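Local coordinates for phosphate binding protein (Planctomyces limnophilus, PDB 4JWO), which probably binds phosphate and delivers it to a system for its transport across the cytoplasmic membrane, at residues A[62-68]-A[110-116]; A[164-168]-A[188-192]; A[199-203]-A[239-243]. One frame throughout, in Å; residues are numbered along the deposited sequence. Where two conformers were deposited one is given.

From the N terminus, the three contacts close one after another, in series, with neither nesting nor crossing. Contact 1 closes first, its 41 intervening residues carrying two helices and a strand before 110-116 pairs beside 62-68 in the first lobe. The chain then crosses to the second lobe, where contact 2 closes a 19-residue loop without helix or strand and seats the end of helix 160-167 against strand 189-192. Helix 198-208 follows, and contact 3 packs it on strand 237-242 after 35 more residues. Contacts 2 and 3 touch, through the neighbouring strands 189-192 and 237-242 and through the Trp167 ring; contacts 1 and 2 lie on opposite sides of the chain's centre, their own centres about 32 Å apart.

Contact 1. Residues A[62-68]-A[110-116]. With SO4 (sulfate ion), chain B.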
loop_
_atom_site.group_PDB
_atom_site.type_symbol
_atom_site.label_atom_id
_atom_site.label_comp_id
_atom_site.label_asym_id
_atom_site.label_seq_id
_atom_site.Cartn_x
_atom_site.Cartn_y
_atom_site.Cartn_z
ATOM N N THR A 62 0.792 24.876 11.034
ATOM C CA THR A 62 1.225 23.500 11.233
ATOM C C THR A 62 0.127 22.529 10.818
ATOM O O THR A 62 -1.039 22.711 11.172
ATOM C CB THR A 62 1.587 23.236 12.705
ATOM O OG1 THR A 62 2.537 24.212 13.146
ATOM C CG2 THR A 62 2.176 21.840 12.877
ATOM N N ILE A 63 0.510 21.505 10.061
ATOM C CA ILE A 63 -0.393 20.422 9.696
ATOM C C ILE A 63 0.140 19.132 10.307
ATOM O O ILE A 63 1.265 18.724 10.020
ATOM C CB ILE A 63 -0.486 20.262 8.169
ATOM C CG1 ILE A 63 -0.762 21.609 7.502
ATOM C CG2 ILE A 63 -1.571 19.257 7.791
ATOM C CD1 ILE A 63 -0.632 21.574 5.993
ATOM N N ALA A 64 -0.655 18.506 11.168
ATOM C CA ALA A 64 -0.273 17.232 11.765
ATOM C C ALA A 64 -0.828 16.083 10.934
ATOM O O ALA A 64 -2.042 15.888 10.888
ATOM C CB ALA A 64 -0.785 17.144 13.195
ATOM N N VAL A 65 0.062 15.329 10.282
ATOM C CA VAL A 65 -0.319 14.176 9.463
ATOM C C VAL A 65 0.121 12.896 10.169
ATOM O O VAL A 65 1.198 12.852 10.761
ATOM C CB VAL A 65 0.352 14.229 8.066
ATOM C CG1 VAL A 65 -0.149 13.087 7.172
ATOM C CG2 VAL A 65 0.085 15.565 7.404
ATOM N N ASP A 66 -0.709 11.859 10.111
ATOM C CA ASP A 66 -0.371 10.578 10.717
ATOM C C ASP A 66 -0.956 9.515 9.814
ATOM O O ASP A 66 -1.477 9.836 8.750
ATOM C CB ASP A 66 -0.965 10.490 12.130
ATOM C CG ASP A 66 -0.253 9.476 13.006
ATOM O OD1 ASP A 66 0.345 8.530 12.458
ATOM O OD2 ASP A 66 -0.301 9.626 14.247
ATOM N N GLY A 67 -0.865 8.256 10.221
ATOM C CA GLY A 67 -1.523 7.200 9.483
ATOM C C GLY A 67 -0.643 6.024 9.118
ATOM O O GLY A 67 0.360 5.740 9.781
ATOM N N SER A 68 -1.055 5.361 8.041
ATOM C CA SER A 68 -0.485 4.129 7.506
ATOM C C SER A 68 0.995 4.227 7.136
ATOM O O SER A 68 1.452 5.250 6.629
ATOM C CB SER A 68 -1.281 3.770 6.245
ATOM O OG SER A 68 -0.745 2.664 5.560
ATOM N N ILE A 110 -4.834 15.103 15.581
ATOM C CA ILE A 110 -4.180 15.304 14.283
ATOM C C ILE A 110 -5.136 15.948 13.261
ATOM O O ILE A 110 -6.341 16.024 13.495
ATOM C CB ILE A 110 -3.627 13.979 13.698
ATOM C CG1 ILE A 110 -4.751 12.961 13.505
ATOM C CG2 ILE A 110 -2.520 13.405 14.587
ATOM C CD1 ILE A 110 -4.297 11.676 12.831
ATOM N N ASP A 111 -4.599 16.386 12.123
ATOM C CA ASP A 111 -5.399 17.074 11.103
ATOM C C ASP A 111 -5.744 16.184 9.917
ATOM O O ASP A 111 -6.819 16.299 9.328
ATOM C CB ASP A 111 -4.643 18.290 10.572
ATOM C CG ASP A 111 -4.305 19.279 11.658
ATOM O OD1 ASP A 111 -5.141 19.473 12.561
ATOM O OD2 ASP A 111 -3.197 19.852 11.608
ATOM N N VAL A 112 -4.809 15.313 9.564
ATOM C CA VAL A 112 -4.912 14.481 8.370
ATOM C C VAL A 112 -4.436 13.079 8.700
ATOM O O VAL A 112 -3.423 12.917 9.373
ATOM C CB VAL A 112 -4.015 15.038 7.237
ATOM C CG1 VAL A 112 -3.945 14.068 6.071
ATOM C CG2 VAL A 112 -4.520 16.391 6.771
ATOM N N THR A 113 -5.151 12.058 8.239
ATOM C CA THR A 113 -4.683 10.699 8.473
ATOM C C THR A 113 -4.700 9.849 7.198
ATOM O O THR A 113 -5.636 9.919 6.396
ATOM C CB THR A 113 -5.434 10.030 9.653
ATOM O OG1 THR A 113 -4.724 8.858 10.072
ATOM C CG2 THR A 113 -6.865 9.676 9.273
ATOM N N GLY A 114 -3.634 9.078 7.014
ATOM C CA GLY A 114 -3.478 8.215 5.848
ATOM C C GLY A 114 -3.959 6.819 6.187
ATOM O O GLY A 114 -3.652 6.304 7.262
ATOM N N ALA A 115 -4.722 6.204 5.288
ATOM C CA ALA A 115 -5.326 4.910 5.577
ATOM C C ALA A 115 -5.085 3.943 4.437
ATOM O O ALA A 115 -5.217 4.313 3.270
ATOM C CB ALA A 115 -6.813 5.069 5.811
ATOM N N SER A 116 -4.734 2.706 4.777
ATOM C CA SER A 116 -4.539 1.699 3.739
ATOM C C SER A 116 -5.831 0.927 3.504
ATOM O O SER A 116 -5.864 -0.026 2.739
ATOM C CB SER A 116 -3.416 0.743 4.115
ATOM O OG SER A 116 -3.770 -0.010 5.253
HETATM S S SO4 B . -1.287 -0.041 8.129
HETATM O O1 SO4 B . -0.649 -1.254 7.629
HETATM O O2 SO4 B . -2.145 0.554 7.113
HETATM O O3 SO4 B . -2.106 -0.398 9.274
HETATM O O4 SO4 B . -0.241 0.921 8.495
#
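Parallel strands of an alpha/beta lobe commonly carry ligand-binding residues at their C-terminal ends, and this pair illustrates the principle. At the start of 110-116, Ile110 lies on the face of the sheet that carries Asp66, its CD1 3.6 Å from Asp66 CB. Asp111 binds Ala64 through both its side chain and its backbone: Ala64 N donates to Asp111 OD2 (2.9 Å), and Ala64 O accepts from Asp111 N (2.9 Å) and also from Val112 N (3.1 Å). The other carboxylate oxygen, OD1, forms salt bridges with Lys294 and Arg297. Val112 then opens the parallel ladder, its O receiving Asp66 N (3.0 Å) and its CG1 meeting Val65 CG1 at 4.1 Å. Thr113 pairs with Asp66 on the other face. Gly114 N donates to Asp66 O and Gly114 O accepts Ser68 N, both at 2.9 Å; a CB on Gly67 opposite would clash with Gly114 N. Past Ala115, Ser116 OG donates to sulfate O2 (2.5 Å). Thr98 OG1 and Ser69 N also bind this ion, which probably came from the crystallisation liquor. Hydroxyl and amide donors thus gather round a tetrahedral oxyanion at the strand ends, chemistry consistent with a phosphate site.

Contact 2. Residues A[164-168]-A[188-192]; sequences NKIWA and IQLFG
Leu190 lays its CD1 over one face of the Trp167 indole, the centre of a hydrophobic helix-on-sheet contact in the second alpha/beta lobe of a periplasmic-binding-protein fold. Residues 164-167 form the last turn of helix 160-167, closed by Ala168 N to Asn164 O at 2.9 Å; Ala168 then leaves helical geometry, with phi/psi of -58°/154°. Residues 189-192 are an extended strand, and Ile188 leads into it. The backbones stand well apart, as side-chain layers between a helix and a sheet require: CA of Ile166 is 9.0 Å from CA of Ile188, and CA of Trp167 is 8.9 Å from CA of Leu190.

Strand alternation sorts the residues. Ile188 and Leu190 point toward the helix, whereas Phe191 points away and packs on helix 224-233. Ile166 (chi1 m, chi2 t) also points its CB toward the strand; its CG2 meets Leu190 CD2 at 3.6 Å and its CG1 meets Ile188 CD1 at 4.3 Å. Leu190 adopts the m, t rotamer, which brings CD2 to 3.8 Å from Trp167 CZ2 as well. Trp167 starts sideways, but chi1 of -75° and chi2 of 101° swing the six-membered ring in toward the strand. The indole is also met edge-to-face by Phe203, Tyr218 and Tyr240, so it belongs to a larger aromatic core, and Leu238 of the neighbouring strand packs on Ile166, Trp167 and Leu190 alike. Near the plane of the indole, at its edge, Trp167 CH2 lies 3.6 Å from Phe191 O.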
loop_
_atom_site.group_PDB
_atom_site.type_symbol
_atom_site.label_atom_id
_atom_site.label_comp_id
_atom_site.label_asym_id
_atom_site.label_seq_id
_atom_site.Cartn_x
_atom_site.Cartn_y
_atom_site.Cartn_z
ATOM N N ASN A 164 0.213 -17.925 2.692
ATOM C CA ASN A 164 0.194 -17.897 4.153
ATOM C C ASN A 164 0.909 -19.115 4.722
ATOM O O ASN A 164 1.640 -19.028 5.698
ATOM C CB ASN A 164 -1.249 -17.790 4.675
ATOM C CG ASN A 164 -1.349 -17.990 6.165
ATOM O OD1 ASN A 164 -1.966 -18.953 6.627
ATOM N ND2 ASN A 164 -0.752 -17.083 6.938
ATOM N N LYS A 165 0.713 -20.258 4.084
ATOM C CA LYS A 165 1.394 -21.477 4.484
ATOM C C LYS A 165 2.917 -21.277 4.459
ATOM O O LYS A 165 3.639 -21.791 5.313
ATOM C CB LYS A 165 0.986 -22.606 3.527
ATOM C CG LYS A 165 1.308 -23.995 3.998
ATOM C CD LYS A 165 0.764 -25.003 2.992
ATOM C CE LYS A 165 0.876 -26.424 3.495
ATOM N NZ LYS A 165 0.388 -27.377 2.459
ATOM N N ILE A 166 3.388 -20.516 3.479
ATOM C CA ILE A 166 4.819 -20.248 3.319
ATOM C C ILE A 166 5.316 -19.161 4.282
ATOM O O ILE A 166 6.367 -19.307 4.908
ATOM C CB ILE A 166 5.125 -19.797 1.883
ATOM C CG1 ILE A 166 4.911 -20.953 0.898
ATOM C CG2 ILE A 166 6.552 -19.283 1.771
ATOM C CD1 ILE A 166 4.848 -20.504 -0.531
ATOM N N TRP A 167 4.559 -18.076 4.389
ATOM C CA TRP A 167 5.049 -16.854 5.036
ATOM C C TRP A 167 4.633 -16.630 6.481
ATOM O O TRP A 167 5.153 -15.722 7.133
ATOM C CB TRP A 167 4.619 -15.630 4.227
ATOM C CG TRP A 167 5.423 -15.439 2.973
ATOM C CD1 TRP A 167 5.052 -15.772 1.707
ATOM C CD2 TRP A 167 6.743 -14.880 2.878
ATOM N NE1 TRP A 167 6.047 -15.437 0.821
ATOM C CE2 TRP A 167 7.107 -14.897 1.515
ATOM C CE3 TRP A 167 7.652 -14.361 3.808
ATOM C CZ2 TRP A 167 8.332 -14.405 1.057
ATOM C CZ3 TRP A 167 8.871 -13.886 3.363
ATOM C CH2 TRP A 167 9.198 -13.906 1.991
ATOM N N ALA A 168 3.714 -17.449 6.992
ATOM C CA ALA A 168 3.163 -17.214 8.326
ATOM C C ALA A 168 4.246 -17.195 9.379
ATOM O O ALA A 168 5.296 -17.823 9.220
ATOM C CB ALA A 168 2.139 -18.273 8.678
ATOM N N ILE A 188 12.505 -23.799 -1.271
ATOM C CA ILE A 188 11.968 -22.494 -1.659
ATOM C C ILE A 188 12.900 -21.437 -1.101
ATOM O O ILE A 188 13.135 -21.404 0.103
ATOM C CB ILE A 188 10.608 -22.193 -1.014
ATOM C CG1 ILE A 188 9.633 -23.347 -1.187
ATOM C CG2 ILE A 188 10.020 -20.891 -1.584
ATOM C CD1 ILE A 188 8.332 -23.100 -0.474
ATOM N N GLN A 189 13.441 -20.582 -1.959
ATOM C CA GLN A 189 14.339 -19.526 -1.496
ATOM C C GLN A 189 13.541 -18.239 -1.425
ATOM O O GLN A 189 13.135 -17.705 -2.448
ATOM C CB GLN A 189 15.513 -19.354 -2.465
ATOM C CG GLN A 189 16.191 -20.653 -2.898
ATOM C CD GLN A 189 17.049 -21.272 -1.812
ATOM O OE1 GLN A 189 17.116 -20.769 -0.688
ATOM N NE2 GLN A 189 17.718 -22.372 -2.144
ATOM N N LEU A 190 13.304 -17.755 -0.210
ATOM C CA LEU A 190 12.396 -16.639 0.013
ATOM C C LEU A 190 13.092 -15.288 0.007
ATOM O O LEU A 190 14.136 -15.113 0.628
ATOM C CB LEU A 190 11.687 -16.797 1.363
ATOM C CG LEU A 190 10.792 -18.029 1.498
ATOM C CD1 LEU A 190 10.256 -18.081 2.921
ATOM C CD2 LEU A 190 9.641 -17.973 0.491
ATOM N N PHE A 191 12.466 -14.331 -0.677
ATOM C CA PHE A 191 12.946 -12.954 -0.752
ATOM C C PHE A 191 11.802 -12.019 -0.440
ATOM O O PHE A 191 10.684 -12.233 -0.879
ATOM C CB PHE A 191 13.472 -12.652 -2.164
ATOM C CG PHE A 191 14.688 -13.446 -2.534
ATOM C CD1 PHE A 191 14.562 -14.694 -3.139
ATOM C CD2 PHE A 191 15.954 -12.954 -2.272
ATOM C CE1 PHE A 191 15.695 -15.439 -3.468
ATOM C CE2 PHE A 191 17.081 -13.688 -2.596
ATOM C CZ PHE A 191 16.948 -14.933 -3.203
ATOM N N GLY A 192 12.071 -10.967 0.324
ATOM C CA GLY A 192 11.021 -10.030 0.670
ATOM C C GLY A 192 11.502 -8.751 1.307
ATOM O O GLY A 192 12.706 -8.509 1.438
#

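Contact 3. Residues A[199-203]-A[239-243]. With FMT (formic acid), chain E.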
loop_
_atom_site.group_PDB
_atom_site.type_symbol
_atom_site.label_atom_id
_atom_site.label_comp_id
_atom_site.label_asym_id
_atom_site.label_seq_id
_atom_site.Cartn_x
_atom_site.Cartn_y
_atom_site.Cartn_z
ATOM N N THR A 199 5.835 -2.093 2.382
ATOM C CA THR A 199 5.633 -3.302 1.609
ATOM C C THR A 199 5.434 -4.518 2.523
ATOM O O THR A 199 4.516 -5.324 2.311
ATOM C CB THR A 199 6.817 -3.515 0.663
ATOM O OG1 THR A 199 6.927 -2.375 -0.203
ATOM C CG2 THR A 199 6.615 -4.753 -0.173
ATOM N N PHE A 200 6.283 -4.635 3.540
ATOM C CA PHE A 200 6.147 -5.691 4.544
ATOM C C PHE A 200 4.793 -5.636 5.226
ATOM O O PHE A 200 4.104 -6.655 5.339
ATOM C CB PHE A 200 7.249 -5.546 5.600
ATOM C CG PHE A 200 7.205 -6.583 6.690
ATOM C CD1 PHE A 200 7.916 -7.768 6.561
ATOM C CD2 PHE A 200 6.492 -6.351 7.852
ATOM C CE1 PHE A 200 7.903 -8.716 7.583
ATOM C CE2 PHE A 200 6.466 -7.302 8.877
ATOM C CZ PHE A 200 7.174 -8.489 8.720
ATOM N N ASP A 201 4.421 -4.450 5.701
ATOM C CA ASP A 201 3.149 -4.266 6.400
ATOM C C ASP A 201 1.968 -4.690 5.533
ATOM O O ASP A 201 1.049 -5.354 6.012
ATOM C CB ASP A 201 2.980 -2.815 6.863
ATOM C CG ASP A 201 3.852 -2.482 8.059
ATOM O OD1 ASP A 201 4.455 -3.415 8.636
ATOM O OD2 ASP A 201 3.923 -1.287 8.428
ATOM N N TYR A 202 1.992 -4.321 4.254
ATOM C CA TYR A 202 0.882 -4.669 3.360
ATOM C C TYR A 202 0.835 -6.179 3.114
ATOM O O TYR A 202 -0.198 -6.822 3.335
ATOM C CB TYR A 202 1.025 -3.883 2.042
ATOM C CG TYR A 202 -0.076 -4.080 1.012
ATOM C CD1 TYR A 202 -1.230 -4.810 1.303
ATOM C CD2 TYR A 202 0.047 -3.530 -0.259
ATOM C CE1 TYR A 202 -2.228 -4.990 0.347
ATOM C CE2 TYR A 202 -0.943 -3.705 -1.216
ATOM C CZ TYR A 202 -2.075 -4.428 -0.908
ATOM O OH TYR A 202 -3.071 -4.609 -1.849
ATOM N N PHE A 203 1.951 -6.744 2.668
ATOM C CA PHE A 203 1.989 -8.167 2.338
ATOM C C PHE A 203 1.593 -9.019 3.527
ATOM O O PHE A 203 0.736 -9.897 3.425
ATOM C CB PHE A 203 3.387 -8.550 1.867
ATOM C CG PHE A 203 3.486 -9.959 1.372
ATOM C CD1 PHE A 203 3.066 -10.281 0.083
ATOM C CD2 PHE A 203 3.982 -10.957 2.189
ATOM C CE1 PHE A 203 3.149 -11.588 -0.386
ATOM C CE2 PHE A 203 4.064 -12.263 1.733
ATOM C CZ PHE A 203 3.644 -12.573 0.437
ATOM N N GLY A 239 9.526 -14.425 -4.249
ATOM C CA GLY A 239 9.765 -13.120 -3.651
ATOM C C GLY A 239 8.532 -12.249 -3.703
ATOM O O GLY A 239 7.570 -12.567 -4.395
ATOM N N TYR A 240 8.536 -11.161 -2.940
ATOM C CA TYR A 240 7.497 -10.147 -3.091
ATOM C C TYR A 240 8.086 -8.759 -2.986
ATOM O O TYR A 240 9.073 -8.544 -2.283
ATOM C CB TYR A 240 6.352 -10.321 -2.073
ATOM C CG TYR A 240 6.676 -9.966 -0.635
ATOM C CD1 TYR A 240 6.472 -8.678 -0.155
ATOM C CD2 TYR A 240 7.147 -10.929 0.254
ATOM C CE1 TYR A 240 6.748 -8.348 1.169
ATOM C CE2 TYR A 240 7.440 -10.604 1.591
ATOM C CZ TYR A 240 7.223 -9.313 2.033
ATOM O OH TYR A 240 7.485 -8.975 3.349
ATOM N N PHE A 241 7.467 -7.830 -3.704
ATOM C CA PHE A 241 7.851 -6.419 -3.699
ATOM C C PHE A 241 6.821 -5.632 -4.492
ATOM O O PHE A 241 5.899 -6.206 -5.061
ATOM C CB PHE A 241 9.301 -6.167 -4.192
ATOM C CG PHE A 241 9.727 -7.004 -5.385
ATOM C CD1 PHE A 241 9.219 -6.761 -6.655
ATOM C CD2 PHE A 241 10.664 -8.010 -5.230
ATOM C CE1 PHE A 241 9.632 -7.535 -7.758
ATOM C CE2 PHE A 241 11.090 -8.768 -6.321
ATOM C CZ PHE A 241 10.566 -8.536 -7.578
ATOM N N GLY A 242 6.964 -4.314 -4.515
ATOM C CA GLY A 242 5.989 -3.467 -5.170
ATOM C C GLY A 242 5.945 -3.702 -6.662
ATOM O O GLY A 242 6.948 -4.051 -7.289
ATOM N N TYR A 243 4.771 -3.484 -7.238
ATOM C CA TYR A 243 4.524 -3.752 -8.649
ATOM C C TYR A 243 5.509 -3.041 -9.585
ATOM O O TYR A 243 5.906 -3.596 -10.619
ATOM C CB TYR A 243 3.075 -3.391 -9.001
ATOM C CG TYR A 243 2.790 -3.491 -10.473
ATOM C CD1 TYR A 243 2.483 -4.710 -11.060
ATOM C CD2 TYR A 243 2.854 -2.362 -11.290
ATOM C CE1 TYR A 243 2.239 -4.799 -12.426
ATOM C CE2 TYR A 243 2.611 -2.450 -12.647
ATOM C CZ TYR A 243 2.306 -3.665 -13.203
ATOM O OH TYR A 243 2.073 -3.748 -14.560
HETATM C C FMT E . 2.939 -1.122 -15.953
HETATM O O1 FMT E . 3.073 -2.236 -16.460
HETATM O O2 FMT E . 3.871 -0.386 -15.628
HETATM O O HOH W 1 8.506 -2.638 -2.740
#
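Helix 199-203 passes strand 239-242 with the two axes 9.0 Å apart at closest and their directions 115° apart, so the helix runs steeply across the strand. Both belong to the second alpha/beta lobe of the binding-protein fold, where helix 198-208 follows strand 189-192 and strand 237-242 returns parallel beside that strand. One full turn, marked by Phe203 N to Thr199 O at 3.0 Å, puts Thr199 and Phe203 on the side facing the sheet.

Tyr240, with chi1 at 72° (p), points toward the helix and presents one ring face to Phe203 and its edge to Thr199. It stacks face-to-face on Phe203, the ring centroids 3.8 Å apart and the planes only 6° from parallel, while Tyr240 CB makes a CH-pi contact over the Phe203 face, 4.2 Å from the centroid. Phe203 CB reaches Tyr240 CE1 at 3.4 Å. Thr199 CG2 lies 3.8 Å from Tyr240 CE1, and Phe200 CD1 comes within 3.5 Å of the Tyr240 OH. Trp167 meets both stacked rings edge-to-face, which joins this cluster to contact 2. Asp201, pointing away from the strand, is hydrogen-bonded through OD2 to Ser69 OG, a residue of the first lobe. At the strand's end Gly242 occupies the N-cap position of the next helix; a water spans the gap there, accepting from Gly242 N at 2.9 Å and hydrogen-bonded to Thr199 OG1 at 3.0 Å.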